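Local coordinates for Sm domain-containing protein (Pyrococcus furiosus, PDB 1YCY) that is of unknown function but has an Sm-like domain and may bind RNA, at residues 39-44 and 62-67. Numbering follows the deposited sequence.
Sequences EVILLK and EDINWI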
loop_
_atom_site.group_PDB
_atom_site.type_symbol
_atom_site.label_atom_id
_atom_site.label_comp_id
_atom_site.label_asym_id
_atom_site.label_seq_id
_atom_site.Cartn_x
_atom_site.Cartn_y
_atom_site.Cartn_z
ATOM N N GLU A 39 17.754 -15.325 21.249
ATOM C CA GLU A 39 17.652 -14.157 20.377
ATOM C C GLU A 39 17.665 -14.518 18.888
ATOM O O GLU A 39 16.901 -13.931 18.119
ATOM C CB GLU A 39 18.779 -13.166 20.688
ATOM N N VAL A 40 18.521 -15.467 18.473
ATOM C CA VAL A 40 18.728 -15.736 17.032
ATOM C C VAL A 40 18.790 -17.203 16.616
ATOM O O VAL A 40 18.854 -18.104 17.464
ATOM C CB VAL A 40 20.029 -15.050 16.488
ATOM C CG1 VAL A 40 19.947 -13.533 16.631
ATOM C CG2 VAL A 40 21.270 -15.578 17.185
ATOM N N ILE A 41 18.760 -17.417 15.289
ATOM C CA ILE A 41 19.079 -18.716 14.705
ATOM C C ILE A 41 20.071 -18.637 13.555
ATOM O O ILE A 41 20.029 -17.729 12.707
ATOM C CB ILE A 41 17.837 -19.538 14.243
ATOM C CG1 ILE A 41 17.253 -19.016 12.936
ATOM C CG2 ILE A 41 16.788 -19.600 15.359
ATOM C CD1 ILE A 41 16.218 -19.963 12.354
ATOM N N LEU A 42 20.956 -19.629 13.538
ATOM C CA LEU A 42 22.013 -19.700 12.576
ATOM C C LEU A 42 21.645 -20.769 11.593
ATOM O O LEU A 42 21.426 -21.904 11.977
ATOM C CB LEU A 42 23.325 -20.050 13.278
ATOM C CG LEU A 42 24.554 -20.353 12.393
ATOM C CD1 LEU A 42 24.742 -19.348 11.235
ATOM C CD2 LEU A 42 25.792 -20.420 13.285
ATOM N N LEU A 43 21.554 -20.390 10.331
ATOM C CA LEU A 43 21.360 -21.337 9.249
ATOM C C LEU A 43 22.660 -21.552 8.489
ATOM O O LEU A 43 23.472 -20.635 8.348
ATOM C CB LEU A 43 20.284 -20.848 8.271
ATOM C CG LEU A 43 18.861 -21.369 8.466
ATOM C CD1 LEU A 43 18.459 -21.273 9.948
ATOM C CD2 LEU A 43 17.887 -20.613 7.510
ATOM N N LYS A 44 22.817 -22.777 7.989
ATOM C CA LYS A 44 23.975 -23.229 7.233
ATOM C C LYS A 44 23.471 -23.660 5.856
ATOM O O LYS A 44 22.382 -24.198 5.739
ATOM C CB LYS A 44 24.635 -24.404 7.990
ATOM C CG LYS A 44 25.895 -25.053 7.344
ATOM C CD LYS A 44 26.384 -26.308 8.122
ATOM N N GLU A 62 12.676 -12.375 16.849
ATOM C CA GLU A 62 11.684 -11.280 16.776
ATOM C C GLU A 62 10.994 -11.168 15.431
ATOM O O GLU A 62 9.787 -11.012 15.381
ATOM C CB GLU A 62 12.328 -9.932 17.112
ATOM N N ASP A 63 11.734 -11.256 14.339
ATOM C CA ASP A 63 11.145 -10.990 13.019
ATOM C C ASP A 63 10.871 -12.245 12.210
ATOM O O ASP A 63 10.781 -12.189 10.970
ATOM C CB ASP A 63 12.039 -10.034 12.207
ATOM N N ILE A 64 10.736 -13.376 12.895
ATOM C CA ILE A 64 10.372 -14.629 12.232
ATOM C C ILE A 64 8.886 -14.885 12.439
ATOM O O ILE A 64 8.363 -14.790 13.562
ATOM C CB ILE A 64 11.165 -15.842 12.760
ATOM C CG1 ILE A 64 12.639 -15.737 12.387
ATOM C CG2 ILE A 64 10.599 -17.146 12.178
ATOM C CD1 ILE A 64 13.543 -16.647 13.224
ATOM N N ASN A 65 8.226 -15.217 11.337
ATOM C CA ASN A 65 6.816 -15.582 11.326
ATOM C C ASN A 65 6.623 -17.011 11.787
ATOM O O ASN A 65 5.966 -17.275 12.805
ATOM C CB ASN A 65 6.264 -15.414 9.912
ATOM C CG ASN A 65 6.139 -13.974 9.528
ATOM O OD1 ASN A 65 6.842 -13.465 8.660
ATOM N ND2 ASN A 65 5.254 -13.295 10.201
ATOM N N TRP A 66 7.230 -17.926 11.041
ATOM C CA TRP A 66 7.202 -19.329 11.387
ATOM C C TRP A 66 8.414 -20.035 10.876
ATOM O O TRP A 66 8.961 -19.672 9.823
ATOM C CB TRP A 66 5.987 -20.003 10.777
ATOM C CG TRP A 66 5.699 -19.648 9.351
ATOM C CD1 TRP A 66 4.779 -18.742 8.909
ATOM C CD2 TRP A 66 6.294 -20.210 8.184
ATOM N NE1 TRP A 66 4.763 -18.703 7.531
ATOM C CE2 TRP A 66 5.688 -19.589 7.061
ATOM C CE3 TRP A 66 7.289 -21.159 7.971
ATOM C CZ2 TRP A 66 6.037 -19.894 5.759
ATOM C CZ3 TRP A 66 7.634 -21.468 6.665
ATOM C CH2 TRP A 66 7.009 -20.834 5.574
ATOM N N ILE A 67 8.814 -21.069 11.617
ATOM C CA ILE A 67 9.866 -21.964 11.181
ATOM C C ILE A 67 9.246 -23.304 10.969
ATOM O O ILE A 67 8.461 -23.760 11.783
ATOM C CB ILE A 67 11.003 -22.105 12.201
ATOM C CG1 ILE A 67 11.449 -20.739 12.737
ATOM C CG2 ILE A 67 12.189 -22.809 11.540
ATOM C CD1 ILE A 67 12.209 -20.812 14.049
#
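Ile41 brings its CD1 methyl against the CD1 ends of two isoleucines of the other segment, Ile64 and Ile67, touching both. CD1 of Ile41 meets CD1 of Ile64 at 4.3 Å and, almost as near, CD1 of Ile67 at 4.4 Å. Those two methyls also lie 4.4 Å apart, Ile64 CD1 to Ile67 CD1, so the three ends form a nearly equilateral triangle. In all three, CD1 lies anti to CA about the CB-CG1 bond (chi2 169° in Ile41), which carries the methyl away from its own backbone; CG2 of Ile41 stays farther back from both partners. The backbones remain far apart, CA of Ile41 lying 9.9 Å from CA of Ile64, so only the side-chain ends bridge the distance. Ile64 and Ile67 are three residues apart yet point the same way, which a regular strand would not allow; the backbone of Asn65 between them takes helix-like angles (phi -79°, psi -61°) and breaks the alternation.

Strands 40-48 and 64-69 are not neighbours in the sheet; 30-36 and 18-23 separate them. The sheet of the Sm fold is so strongly bent that the two meet across its interior. Val21 of strand 18-23 touches all three isoleucines, and Ile59 of strand 51-60 packs on Ile41 and Ile64. At the outer edge, Trp66 and Ile67 pair with an antiparallel strand of a second subunit, carrying the sheet across the interface.

Among the modelled atoms no hydrogen bond or salt bridge crosses between the segments. The contact is light, apolar and non-directional, its cohesion probably coming mainly from excluding water together with Val21 and Ile59.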